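Long-range contacts in chinitase A (PDB 3EBV), which probably hydrolyses internal glycosidic bonds of chitin with its family 18 glycosyl hydrolase domain, the part of the longer protein present here: residues A[89-94]-A[127-132]; A[99-104]-A[133-138]; A[178-183]-A[200-205]. All blocks are in the same frame, centred on the assembly; numbering follows the deposited sequence.

Contact 1: residues A[89-94]-A[127-132]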
ATOM      1  N   VAL A  89     -12.192  11.436   2.929  1.00 19.30           N
ATOM      2  CA  VAL A  89     -12.770  11.167   1.591  1.00 18.18           C
ATOM      3  C   VAL A  89     -13.894  10.114   1.687  1.00 18.59           C
ATOM      4  O   VAL A  89     -13.714   9.102   2.380  1.00 18.74           O
ATOM      5  CB  VAL A  89     -11.666  10.670   0.609  1.00 19.29           C
ATOM      6  CG1 VAL A  89     -12.254  10.324  -0.782  1.00 16.19           C
ATOM      7  CG2 VAL A  89     -10.586  11.749   0.453  1.00 20.33           C
ATOM      8  N   SER A  90     -15.033  10.358   1.036  1.00 17.89           N
ATOM      9  CA  SER A  90     -16.154   9.375   0.972  1.00 18.47           C
ATOM     10  C   SER A  90     -16.559   9.138  -0.471  1.00 17.92           C
ATOM     11  O   SER A  90     -16.742  10.088  -1.238  1.00 18.13           O
ATOM     12  CB  SER A  90     -17.386   9.830   1.765  1.00 19.46           C
ATOM     13  OG  SER A  90     -17.087   9.870   3.162  1.00 24.51           O
ATOM     14  N   VAL A  91     -16.693   7.862  -0.844  1.00 15.49           N
ATOM     15  CA  VAL A  91     -17.110   7.487  -2.208  1.00 14.95           C
ATOM     16  C   VAL A  91     -18.303   6.541  -2.012  1.00 15.12           C
ATOM     17  O   VAL A  91     -18.139   5.320  -1.804  1.00 14.38           O
ATOM     18  CB  VAL A  91     -15.958   6.864  -3.023  1.00 14.25           C
ATOM     19  CG1 VAL A  91     -16.424   6.463  -4.431  1.00 13.71           C
ATOM     20  CG2 VAL A  91     -14.791   7.859  -3.149  1.00 14.73           C
ATOM     21  N   ASN A  92     -19.497   7.128  -1.986  1.00 15.24           N
ATOM     22  CA  ASN A  92     -20.690   6.397  -1.583  1.00 15.76           C
ATOM     23  C   ASN A  92     -21.924   6.810  -2.408  1.00 15.68           C
ATOM     24  O   ASN A  92     -23.056   6.687  -1.953  1.00 16.77           O
ATOM     25  CB  ASN A  92     -20.937   6.599  -0.097  1.00 15.72           C
ATOM     26  CG  ASN A  92     -21.060   8.062   0.280  1.00 19.93           C
ATOM     27  OD1 ASN A  92     -21.183   8.939  -0.583  1.00 19.31           O
ATOM     28  ND2 ASN A  92     -21.013   8.337   1.593  1.00 23.94           N
ATOM     29  N   SER A  93     -21.689   7.275  -3.631  1.00 14.87           N
ATOM     30  CA  SER A  93     -22.792   7.651  -4.538  1.00 14.62           C
ATOM     31  C   SER A  93     -22.200   7.680  -5.939  1.00 14.19           C
ATOM     32  O   SER A  93     -20.979   7.648  -6.119  1.00 14.79           O
ATOM     33  CB  SER A  93     -23.314   9.041  -4.194  1.00 15.19           C
ATOM     34  OG  SER A  93     -22.282   9.983  -4.384  1.00 15.67           O
ATOM     35  N   SER A  94     -23.056   7.770  -6.974  1.00 14.46           N
ATOM     36  CA  SER A  94     -22.556   7.921  -8.300  1.00 13.92           C
ATOM     37  C   SER A  94     -21.781   9.240  -8.487  1.00 14.02           C
ATOM     38  O   SER A  94     -20.720   9.265  -9.086  1.00 15.24           O
ATOM     39  CB  SER A  94     -23.728   7.851  -9.293  1.00 14.02           C
ATOM     40  OG  SER A  94     -23.238   7.914 -10.593  1.00 15.32           O
ATOM     41  N   THR A 127     -19.924  -0.839  -3.736  1.00 11.04           N
ATOM     42  CA  THR A 127     -20.784  -0.498  -4.879  1.00 11.58           C
ATOM     43  C   THR A 127     -20.176   0.732  -5.551  1.00 13.01           C
ATOM     44  O   THR A 127     -20.027   0.739  -6.786  1.00 14.71           O
ATOM     45  CB  THR A 127     -22.224  -0.260  -4.420  1.00 12.00           C
ATOM     46  OG1 THR A 127     -22.800  -1.488  -3.972  1.00 12.69           O
ATOM     47  CG2 THR A 127     -23.096   0.301  -5.578  1.00 12.06           C
ATOM     48  N   TYR A 128     -19.811   1.762  -4.776  1.00 12.42           N
ATOM     49  CA  TYR A 128     -19.415   3.053  -5.395  1.00 11.66           C
ATOM     50  C   TYR A 128     -17.910   3.153  -5.651  1.00 11.69           C
ATOM     51  O   TYR A 128     -17.478   3.752  -6.628  1.00 12.52           O
ATOM     52  CB  TYR A 128     -20.033   4.272  -4.668  1.00 11.29           C
ATOM     53  CG  TYR A 128     -21.530   4.123  -4.779  1.00 12.67           C
ATOM     54  CD1 TYR A 128     -22.142   4.357  -6.004  1.00 13.09           C
ATOM     55  CD2 TYR A 128     -22.298   3.615  -3.737  1.00 13.54           C
ATOM     56  CE1 TYR A 128     -23.494   4.142  -6.152  1.00 12.01           C
ATOM     57  CE2 TYR A 128     -23.686   3.384  -3.888  1.00 13.33           C
ATOM     58  CZ  TYR A 128     -24.244   3.650  -5.135  1.00 13.70           C
ATOM     59  OH  TYR A 128     -25.583   3.406  -5.367  1.00 14.75           O
HETATM   60  N   MSE A 129     -17.111   2.484  -4.811  1.00 11.40           N
HETATM   61  CA  MSE A 129     -15.691   2.484  -5.121  1.00 10.70           C
HETATM   62  C   MSE A 129     -15.367   1.660  -6.386  1.00  9.80           C
HETATM   63  O   MSE A 129     -14.453   1.985  -7.164  1.00 11.03           O
HETATM   64  CB  MSE A 129     -14.856   1.945  -3.937  1.00 11.37           C
HETATM   65  CG  MSE A 129     -13.319   2.007  -4.176  1.00 12.09           C
HETATM   66 SE   MSE A 129     -12.615   3.818  -4.677  1.00 17.95          SE
HETATM   67  CE  MSE A 129     -12.609   4.653  -2.883  1.00 14.05           C
ATOM     68  N   THR A 130     -16.123   0.567  -6.637  1.00 10.77           N
ATOM     69  CA  THR A 130     -15.904  -0.193  -7.872  1.00 11.14           C
ATOM     70  C   THR A 130     -16.250   0.709  -9.081  1.00 10.51           C
ATOM     71  O   THR A 130     -15.473   0.787 -10.024  1.00 11.75           O
ATOM     72  CB  THR A 130     -16.761  -1.501  -7.899  1.00 11.15           C
ATOM     73  OG1 THR A 130     -16.352  -2.345  -6.786  1.00 11.55           O
ATOM     74  CG2 THR A 130     -16.568  -2.248  -9.215  1.00 11.16           C
ATOM     75  N   GLN A 131     -17.385   1.403  -8.979  1.00 12.16           N
ATOM     76  CA  GLN A 131     -17.767   2.304 -10.074  1.00 12.29           C
ATOM     77  C   GLN A 131     -16.689   3.373 -10.280  1.00 13.05           C
ATOM     78  O   GLN A 131     -16.282   3.638 -11.423  1.00 13.43           O
ATOM     79  CB  GLN A 131     -19.072   2.962  -9.725  1.00 12.03           C
ATOM     80  CG  GLN A 131     -19.542   3.978 -10.824  1.00 12.06           C
ATOM     81  CD  GLN A 131     -20.856   4.646 -10.480  1.00 12.45           C
ATOM     82  OE1 GLN A 131     -21.689   4.133  -9.716  1.00 13.52           O
ATOM     83  NE2 GLN A 131     -21.067   5.839 -11.088  1.00 14.83           N
ATOM     84  N   ALA A 132     -16.212   3.942  -9.166  1.00 12.78           N
ATOM     85  CA  ALA A 132     -15.183   5.005  -9.236  1.00 12.20           C
ATOM     86  C   ALA A 132     -13.900   4.505  -9.902  1.00 12.29           C
ATOM     87  O   ALA A 132     -13.298   5.170 -10.757  1.00 12.92           O
ATOM     88  CB  ALA A 132     -14.891   5.563  -7.853  1.00 13.29           C
TER
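Segment 89-94 is irregular and mostly extended up to S93, the N-cap residue of helix 94-111, with S94 in its first turn, while 127-132 belongs to the early turns of helix 126-140. The two backbones come closest at N92 and Y128, whose CA atoms are 5.2 Å apart, so the loop rests against the helix surface almost main chain to main chain. The ring of Y128 fills the outer part of this approach. Its CG is anti to the carbonyl carbon and beside the backbone N (chi1 -61°), which lays the ring along the backbone of N92 and S93. S93 CA stands 3.6 Å above one face, displaced toward the rim, and the T127 methyl CG2 sits over the opposite face, likewise offset. Y128 CD1 lies 3.3 Å from S93 C and Y128 CD2 3.5 Å from N92 C, so what the ring meets in the loop is backbone. Deeper in, V91 turns its two methyls to different residues of the helix: its CG1 meets A132 CB at 3.9 Å, and its CG2 meets CE of selenomethionine M129 at 3.9 Å. The M129 chain crosses V91 at about a right angle, and bends at chi2 and chi3 bring its CE there. Behind this pair lies F100 of helix 94-111, touched by V91, M129 and A132. On the outside, Q131 reaches along an extended chain to donate an NE2 N-H to S94 OG at 3.0 Å, with an N-H...O angle of 160° and the oxygen only 8° out of the amide plane. The chemistry is thus layered: apolar contacts seal the inner side, whereas the outer edge of this partly buried contact is pinned by one nearly straight bond that ties the first turn of helix 94-111 to helix 126-140.

Contact 2: residues A[99-104]-A[133-138]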
ATOM      1  N   ASN A  99     -16.706  12.179  -9.121  1.00 14.82           N
ATOM      2  CA  ASN A  99     -15.797  13.226  -8.594  1.00 14.88           C
ATOM      3  C   ASN A  99     -14.444  12.637  -8.195  1.00 15.03           C
ATOM      4  O   ASN A  99     -13.395  13.242  -8.405  1.00 14.84           O
ATOM      5  CB  ASN A  99     -16.409  13.956  -7.404  1.00 14.56           C
ATOM      6  CG  ASN A  99     -17.648  14.767  -7.784  1.00 15.58           C
ATOM      7  OD1 ASN A  99     -17.835  15.083  -8.971  1.00 20.79           O
ATOM      8  ND2 ASN A  99     -18.507  15.021  -6.823  1.00 16.15           N
ATOM      9  N   PHE A 100     -14.470  11.421  -7.642  1.00 14.46           N
ATOM     10  CA  PHE A 100     -13.220  10.764  -7.286  1.00 14.06           C
ATOM     11  C   PHE A 100     -12.394  10.461  -8.518  1.00 13.39           C
ATOM     12  O   PHE A 100     -11.222  10.777  -8.599  1.00 14.50           O
ATOM     13  CB  PHE A 100     -13.551   9.439  -6.568  1.00 13.03           C
ATOM     14  CG  PHE A 100     -12.332   8.693  -6.063  1.00 12.15           C
ATOM     15  CD1 PHE A 100     -11.753   9.048  -4.827  1.00 13.83           C
ATOM     16  CD2 PHE A 100     -11.772   7.656  -6.810  1.00 13.21           C
ATOM     17  CE1 PHE A 100     -10.624   8.301  -4.351  1.00 14.02           C
ATOM     18  CE2 PHE A 100     -10.642   6.940  -6.322  1.00 13.63           C
ATOM     19  CZ  PHE A 100     -10.079   7.283  -5.119  1.00 13.17           C
ATOM     20  N   ALA A 101     -13.001   9.805  -9.519  1.00 14.25           N
ATOM     21  CA  ALA A 101     -12.269   9.469 -10.735  1.00 14.30           C
ATOM     22  C   ALA A 101     -11.717  10.718 -11.432  1.00 15.32           C
ATOM     23  O   ALA A 101     -10.563  10.739 -11.859  1.00 16.55           O
ATOM     24  CB  ALA A 101     -13.156   8.675 -11.716  1.00 15.99           C
ATOM     25  N   ASN A 102     -12.567  11.745 -11.558  1.00 16.39           N
ATOM     26  CA  ASN A 102     -12.128  12.993 -12.214  1.00 17.53           C
ATOM     27  C   ASN A 102     -10.957  13.657 -11.491  1.00 16.04           C
ATOM     28  O   ASN A 102      -9.971  14.068 -12.124  1.00 16.91           O
ATOM     29  CB  ASN A 102     -13.293  13.985 -12.311  1.00 17.69           C
ATOM     30  CG  ASN A 102     -14.285  13.621 -13.419  1.00 19.86           C
ATOM     31  OD1 ASN A 102     -13.958  12.871 -14.326  1.00 22.21           O
ATOM     32  ND2 ASN A 102     -15.499  14.164 -13.332  1.00 21.24           N
ATOM     33  N   SER A 103     -11.077  13.764 -10.170  1.00 15.72           N
ATOM     34  CA  SER A 103     -10.071  14.495  -9.396  1.00 15.39           C
ATOM     35  C   SER A 103      -8.776  13.701  -9.262  1.00 15.59           C
ATOM     36  O   SER A 103      -7.695  14.253  -9.366  1.00 16.69           O
ATOM     37  CB  SER A 103     -10.620  14.938  -8.054  1.00 16.41           C
ATOM     38  OG  SER A 103     -10.984  13.814  -7.263  1.00 15.54           O
ATOM     39  N   VAL A 104      -8.876  12.385  -9.021  1.00 14.42           N
ATOM     40  CA  VAL A 104      -7.661  11.591  -8.991  1.00 15.36           C
ATOM     41  C   VAL A 104      -6.910  11.641 -10.325  1.00 13.81           C
ATOM     42  O   VAL A 104      -5.677  11.781 -10.357  1.00 15.51           O
ATOM     43  CB  VAL A 104      -7.949  10.097  -8.547  1.00 13.71           C
ATOM     44  CG1 VAL A 104      -6.698   9.217  -8.732  1.00 14.34           C
ATOM     45  CG2 VAL A 104      -8.440  10.093  -7.106  1.00 15.13           C
ATOM     46  N   LEU A 133     -13.467   3.313  -9.497  1.00 11.39           N
ATOM     47  CA  LEU A 133     -12.229   2.779 -10.041  1.00 11.85           C
ATOM     48  C   LEU A 133     -12.340   2.429 -11.548  1.00 11.81           C
ATOM     49  O   LEU A 133     -11.361   2.565 -12.293  1.00 13.38           O
ATOM     50  CB  LEU A 133     -11.720   1.554  -9.222  1.00 11.76           C
ATOM     51  CG  LEU A 133     -11.229   1.950  -7.820  1.00 12.00           C
ATOM     52  CD1 LEU A 133     -10.927   0.644  -7.041  1.00 12.18           C
ATOM     53  CD2 LEU A 133     -10.005   2.864  -7.852  1.00 12.16           C
ATOM     54  N   ARG A 134     -13.513   1.933 -11.966  1.00 12.29           N
ATOM     55  CA  ARG A 134     -13.698   1.689 -13.410  1.00 12.48           C
ATOM     56  C   ARG A 134     -13.698   2.998 -14.197  1.00 13.81           C
ATOM     57  O   ARG A 134     -13.124   3.050 -15.280  1.00 14.56           O
ATOM     58  CB  ARG A 134     -15.002   0.911 -13.649  1.00 12.77           C
ATOM     59  CG  ARG A 134     -14.941  -0.562 -13.154  1.00 12.56           C
ATOM     60  CD  ARG A 134     -13.860  -1.334 -13.809  1.00 12.43           C
ATOM     61  NE  ARG A 134     -13.873  -2.738 -13.372  1.00 12.38           N
ATOM     62  CZ  ARG A 134     -13.005  -3.675 -13.768  1.00 13.02           C
ATOM     63  NH1 ARG A 134     -11.983  -3.375 -14.579  1.00 12.12           N
ATOM     64  NH2 ARG A 134     -13.119  -4.932 -13.306  1.00 13.08           N
ATOM     65  N   ALA A 135     -14.322   4.025 -13.628  1.00 13.66           N
ATOM     66  CA  ALA A 135     -14.298   5.360 -14.301  1.00 13.99           C
ATOM     67  C   ALA A 135     -12.860   5.881 -14.427  1.00 15.67           C
ATOM     68  O   ALA A 135     -12.425   6.392 -15.471  1.00 16.09           O
ATOM     69  CB  ALA A 135     -15.168   6.334 -13.549  1.00 14.96           C
ATOM     70  N   LEU A 136     -12.086   5.725 -13.348  1.00 14.55           N
ATOM     71  CA  LEU A 136     -10.683   6.159 -13.337  1.00 14.32           C
ATOM     72  C   LEU A 136      -9.856   5.350 -14.315  1.00 14.91           C
ATOM     73  O   LEU A 136      -9.058   5.895 -15.082  1.00 15.57           O
ATOM     74  CB  LEU A 136     -10.103   6.015 -11.921  1.00 13.88           C
ATOM     75  CG  LEU A 136      -8.655   6.455 -11.727  1.00 13.93           C
ATOM     76  CD1 LEU A 136      -8.350   7.896 -12.197  1.00 14.76           C
ATOM     77  CD2 LEU A 136      -8.232   6.276 -10.231  1.00 13.21           C
ATOM     78  N   SER A 137     -10.017   4.018 -14.303  1.00 14.10           N
ATOM     79  CA  SER A 137      -9.313   3.156 -15.235  1.00 14.29           C
ATOM     80  C   SER A 137      -9.595   3.520 -16.722  1.00 14.25           C
ATOM     81  O   SER A 137      -8.697   3.445 -17.562  1.00 16.07           O
ATOM     82  CB  SER A 137      -9.705   1.674 -14.957  1.00 14.43           C
ATOM     83  OG  SER A 137      -9.080   0.752 -15.828  1.00 14.06           O
ATOM     84  N   ALA A 138     -10.855   3.876 -16.995  1.00 15.24           N
ATOM     85  CA  ALA A 138     -11.239   4.283 -18.377  1.00 16.62           C
ATOM     86  C   ALA A 138     -10.413   5.511 -18.806  1.00 17.96           C
ATOM     87  O   ALA A 138     -10.018   5.614 -19.980  1.00 18.72           O
ATOM     88  CB  ALA A 138     -12.727   4.544 -18.456  1.00 17.10           C
TER
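Two successive outer helices of the TIM barrel, separated in sequence by strand 115-120, pack side by side here. The axes of 99-104 and 133-138 approach to 8.2 Å with their directions 34° from parallel (signed crossing angle -34°). Small side chains sit where the helices are nearest: the A101 methyl points into the partner helix, with its CB 3.6 Å from A135 CB and 3.5 Å from L136 N, so it presses against backbone as well as side chain. L136 supplies the larger apolar surface. Its CG is anti to the backbone N, and the two methyls divide the work: CD1 lies 3.6 Å from the carbonyl oxygen of A101, and CD2 meets V104 CG1 at 3.6 Å as the two side chains cross at about a right angle. The other methyl of V104, CG2, lies 3.7 Å above the F100 ring plane, over its centre, while F100 CE2 touches L133 CD2 more loosely at 4.4 Å. Away from the partner helix, N99 O accepts from both S103 N and S103 OG, the hydroxyl bond lying on a carbonyl lone pair; S103 OG is also hydrogen-bonded with V47 N. Inward, F100 and L133 rest on I118, and V104 and L136 on V116, so both helices cover strand 115-120; farther out, R134 forms a salt bridge to D171, beyond helix 161-168.

Contact 3: residues A[178-183]-A[200-205]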
HETATM    1  N   MSE A 178      -1.971  -5.098   2.442  1.00  8.69           N
HETATM    2  CA  MSE A 178      -2.688  -4.922   3.711  1.00  8.03           C
HETATM    3  C   MSE A 178      -1.747  -4.438   4.821  1.00  7.73           C
HETATM    4  O   MSE A 178      -0.540  -4.721   4.798  1.00  8.37           O
HETATM    5  CB  MSE A 178      -3.403  -6.230   4.147  1.00  8.48           C
HETATM    6  CG  MSE A 178      -4.215  -6.031   5.415  1.00  9.15           C
HETATM    7 SE   MSE A 178      -5.412  -7.585   5.667  1.00 14.85          SE
HETATM    8  CE  MSE A 178      -4.133  -8.900   6.254  1.00 10.63           C
ATOM      9  N   GLN A 179      -2.339  -3.685   5.771  1.00  8.11           N
ATOM     10  CA  GLN A 179      -1.589  -3.170   6.908  1.00  8.30           C
ATOM     11  C   GLN A 179      -1.680  -4.233   8.024  1.00  7.85           C
ATOM     12  O   GLN A 179      -2.675  -4.323   8.771  1.00  9.52           O
ATOM     13  CB  GLN A 179      -2.217  -1.856   7.411  1.00  8.92           C
ATOM     14  CG  GLN A 179      -2.252  -0.768   6.356  1.00 10.64           C
ATOM     15  CD  GLN A 179      -2.919   0.491   6.914  1.00 10.85           C
ATOM     16  OE1 GLN A 179      -2.631   0.924   8.041  1.00 11.81           O
ATOM     17  NE2 GLN A 179      -3.826   1.066   6.131  1.00 12.36           N
ATOM     18  N   TYR A 180      -0.635  -5.069   8.107  1.00  8.91           N
ATOM     19  CA  TYR A 180      -0.627  -6.140   9.134  1.00  8.65           C
ATOM     20  C   TYR A 180      -0.149  -5.576  10.491  1.00  9.70           C
ATOM     21  O   TYR A 180       0.843  -6.053  11.106  1.00 10.11           O
ATOM     22  CB  TYR A 180       0.306  -7.296   8.697  1.00  8.63           C
ATOM     23  CG  TYR A 180      -0.175  -8.067   7.492  1.00  8.55           C
ATOM     24  CD1 TYR A 180      -0.685  -9.363   7.616  1.00  9.99           C
ATOM     25  CD2 TYR A 180      -0.090  -7.506   6.208  1.00  8.02           C
ATOM     26  CE1 TYR A 180      -1.084 -10.103   6.489  1.00  9.55           C
ATOM     27  CE2 TYR A 180      -0.526  -8.206   5.094  1.00  8.27           C
ATOM     28  CZ  TYR A 180      -1.014  -9.518   5.224  1.00  9.61           C
ATOM     29  OH  TYR A 180      -1.450 -10.195   4.106  1.00  9.57           O
ATOM     30  N   TYR A 181      -0.787  -4.472  10.909  1.00  8.71           N
ATOM     31  CA  TYR A 181      -0.297  -3.732  12.086  1.00  9.41           C
ATOM     32  C   TYR A 181      -1.380  -2.779  12.558  1.00 10.46           C
ATOM     33  O   TYR A 181      -2.414  -2.614  11.907  1.00 10.76           O
ATOM     34  CB  TYR A 181       1.011  -2.983  11.768  1.00 10.21           C
ATOM     35  CG  TYR A 181       0.938  -2.043  10.575  1.00  8.41           C
ATOM     36  CD1 TYR A 181       0.569  -0.692  10.724  1.00  9.25           C
ATOM     37  CD2 TYR A 181       1.340  -2.460   9.319  1.00  9.55           C
ATOM     38  CE1 TYR A 181       0.536   0.183   9.600  1.00  9.45           C
ATOM     39  CE2 TYR A 181       1.343  -1.589   8.205  1.00  9.58           C
ATOM     40  CZ  TYR A 181       0.942  -0.280   8.359  1.00  9.49           C
ATOM     41  OH  TYR A 181       0.912   0.518   7.258  1.00 12.35           O
ATOM     42  N   ASN A 182      -1.131  -2.192  13.733  1.00 10.28           N
ATOM     43  CA  ASN A 182      -2.190  -1.457  14.491  1.00 10.62           C
ATOM     44  C   ASN A 182      -3.478  -2.256  14.567  1.00 10.98           C
ATOM     45  O   ASN A 182      -4.583  -1.731  14.412  1.00 11.02           O
ATOM     46  CB  ASN A 182      -2.495  -0.061  13.876  1.00 10.03           C
ATOM     47  CG  ASN A 182      -1.322   0.878  13.944  1.00 11.34           C
ATOM     48  OD1 ASN A 182      -0.624   0.940  14.959  1.00 14.69           O
ATOM     49  ND2 ASN A 182      -1.070   1.590  12.848  1.00 14.40           N
ATOM     50  N   SER A 183      -3.338  -3.548  14.849  1.00 10.58           N
ATOM     51  CA  SER A 183      -4.450  -4.490  14.745  1.00 10.25           C
ATOM     52  C   SER A 183      -4.673  -5.289  16.035  1.00 10.39           C
ATOM     53  O   SER A 183      -3.706  -5.771  16.610  1.00 11.46           O
ATOM     54  CB  SER A 183      -4.160  -5.509  13.616  1.00 10.21           C
ATOM     55  OG  SER A 183      -5.232  -6.415  13.485  1.00  9.93           O
ATOM     56  N   ASP A 200       3.138 -15.830  12.090  1.00  8.78           N
ATOM     57  CA  ASP A 200       1.867 -16.485  11.769  1.00  8.89           C
ATOM     58  C   ASP A 200       0.760 -15.475  11.429  1.00  8.54           C
ATOM     59  O   ASP A 200      -0.126 -15.755  10.631  1.00  9.48           O
ATOM     60  CB  ASP A 200       1.359 -17.323  12.972  1.00  8.64           C
ATOM     61  CG  ASP A 200       2.054 -18.672  13.139  1.00 12.61           C
ATOM     62  OD1 ASP A 200       2.754 -19.144  12.216  1.00 11.75           O
ATOM     63  OD2 ASP A 200       1.839 -19.233  14.243  1.00 14.25           O
ATOM     64  N   PHE A 201       0.800 -14.294  12.053  1.00  8.20           N
ATOM     65  CA  PHE A 201      -0.209 -13.266  11.692  1.00  9.55           C
ATOM     66  C   PHE A 201      -0.047 -12.919  10.222  1.00  7.81           C
ATOM     67  O   PHE A 201      -1.055 -12.752   9.514  1.00  9.98           O
ATOM     68  CB  PHE A 201       0.063 -12.038  12.531  1.00 10.31           C
ATOM     69  CG  PHE A 201      -1.056 -10.998  12.557  1.00  8.92           C
ATOM     70  CD1 PHE A 201      -2.240 -11.209  13.260  1.00  9.79           C
ATOM     71  CD2 PHE A 201      -0.855  -9.773  11.910  1.00  9.82           C
ATOM     72  CE1 PHE A 201      -3.224 -10.180  13.335  1.00  9.34           C
ATOM     73  CE2 PHE A 201      -1.846  -8.753  11.990  1.00  9.83           C
ATOM     74  CZ  PHE A 201      -2.991  -8.935  12.680  1.00  9.95           C
ATOM     75  N   LEU A 202       1.194 -12.808   9.759  1.00  8.09           N
ATOM     76  CA  LEU A 202       1.425 -12.493   8.347  1.00  9.13           C
ATOM     77  C   LEU A 202       0.949 -13.618   7.439  1.00  8.89           C
ATOM     78  O   LEU A 202       0.219 -13.409   6.471  1.00  9.27           O
ATOM     79  CB  LEU A 202       2.905 -12.179   8.087  1.00  9.60           C
ATOM     80  CG  LEU A 202       3.498 -11.087   9.004  1.00  9.28           C
ATOM     81  CD1 LEU A 202       4.941 -10.806   8.652  1.00  9.17           C
ATOM     82  CD2 LEU A 202       2.663  -9.785   8.920  1.00 12.24           C
ATOM     83  N   THR A 203       1.407 -14.842   7.734  1.00  8.41           N
ATOM     84  CA  THR A 203       1.105 -15.930   6.796  1.00  7.86           C
ATOM     85  C   THR A 203      -0.346 -16.383   6.823  1.00  8.41           C
ATOM     86  O   THR A 203      -0.934 -16.642   5.750  1.00  8.97           O
ATOM     87  CB  THR A 203       2.048 -17.156   7.059  1.00  8.94           C
ATOM     88  OG1 THR A 203       1.876 -17.584   8.427  1.00  9.27           O
ATOM     89  CG2 THR A 203       3.500 -16.768   6.849  1.00  8.87           C
ATOM     90  N   ALA A 204      -0.922 -16.507   8.021  1.00  7.68           N
ATOM     91  CA  ALA A 204      -2.295 -16.958   8.148  1.00  7.76           C
ATOM     92  C   ALA A 204      -3.336 -15.972   7.620  1.00  8.15           C
ATOM     93  O   ALA A 204      -4.407 -16.387   7.142  1.00  9.69           O
ATOM     94  CB  ALA A 204      -2.596 -17.378   9.592  1.00  9.23           C
ATOM     95  N   LEU A 205      -3.052 -14.666   7.755  1.00  8.76           N
ATOM     96  CA  LEU A 205      -3.981 -13.672   7.209  1.00  8.31           C
ATOM     97  C   LEU A 205      -3.741 -13.477   5.709  1.00  7.60           C
ATOM     98  O   LEU A 205      -4.726 -13.291   4.976  1.00  8.43           O
ATOM     99  CB  LEU A 205      -3.834 -12.330   7.952  1.00  9.13           C
ATOM    100  CG  LEU A 205      -4.663 -12.233   9.241  1.00  9.16           C
ATOM    101  CD1 LEU A 205      -4.302 -13.261  10.301  1.00 11.87           C
ATOM    102  CD2 LEU A 205      -4.485 -10.821   9.830  1.00 10.71           C
TER
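Apolar packing dominates where the C-terminal end of strand 175-179 and the loop after it meet helix 199-210. Y180 is central. Its CB is 3.4 Å from L202 CD2, a close fit, and its ring then runs past L205 in the opposite direction, bringing CE1 to 3.8 Å from L205 CB. The CE methyl of selenomethionine M178 stands 3.2 Å above one face of the Y180 ring, offset toward the rim, and also touches L205 CB at 3.8 Å, so tyrosine, selenomethionine and leucine close into a three-sided cluster. Edge contacts form a second group. F201, with CG anti to the backbone N, points the rim of its ring at the loop: S183 OG lies in the ring plane 3.5 Å from F201 CZ, and Y180 C sits at the same edge, while L205 CD2 lies over one face, offset toward the rim. The F201 carbonyl oxygen in turn lies at the edge of the Y180 ring, near its plane. Polar bonds lie in the strand end and the loop after it: Y180 centres an inverse gamma turn with a weak Y181 N to Q179 O bond, and S183 OG is hydrogen-bonded to T152 OG1. This chemistry implies a division of labour at the barrel wall: Y180 anchors an oily outer layer on the helix, while Q179 NE2 is held by the A149 carbonyl and OE2 of E121, the last residue of the family 18 DxxDxDxE signature.

From the N terminus, the loop after strand 77-84 supplies the first half of contact 1 and helix 94-111 the first half of contact 2; the chain then passes through strand 115-120 to helix 126-140, which completes both in the same order. The two closures therefore cross, 32 and 28 residues being enclosed, and they form one continuous patch: V91 CG2 lies 3.7 Å from F100 CD1. Contact 3 opens only afterwards and closes a shorter, 16-residue excursion, containing the small hairpin 186-187/193-194, between strand 175-179 and helix 199-210. Its centre is about 30 Å from that of contact 2, across the chain's centre, so the contacts secure separate parts of one barrel wall.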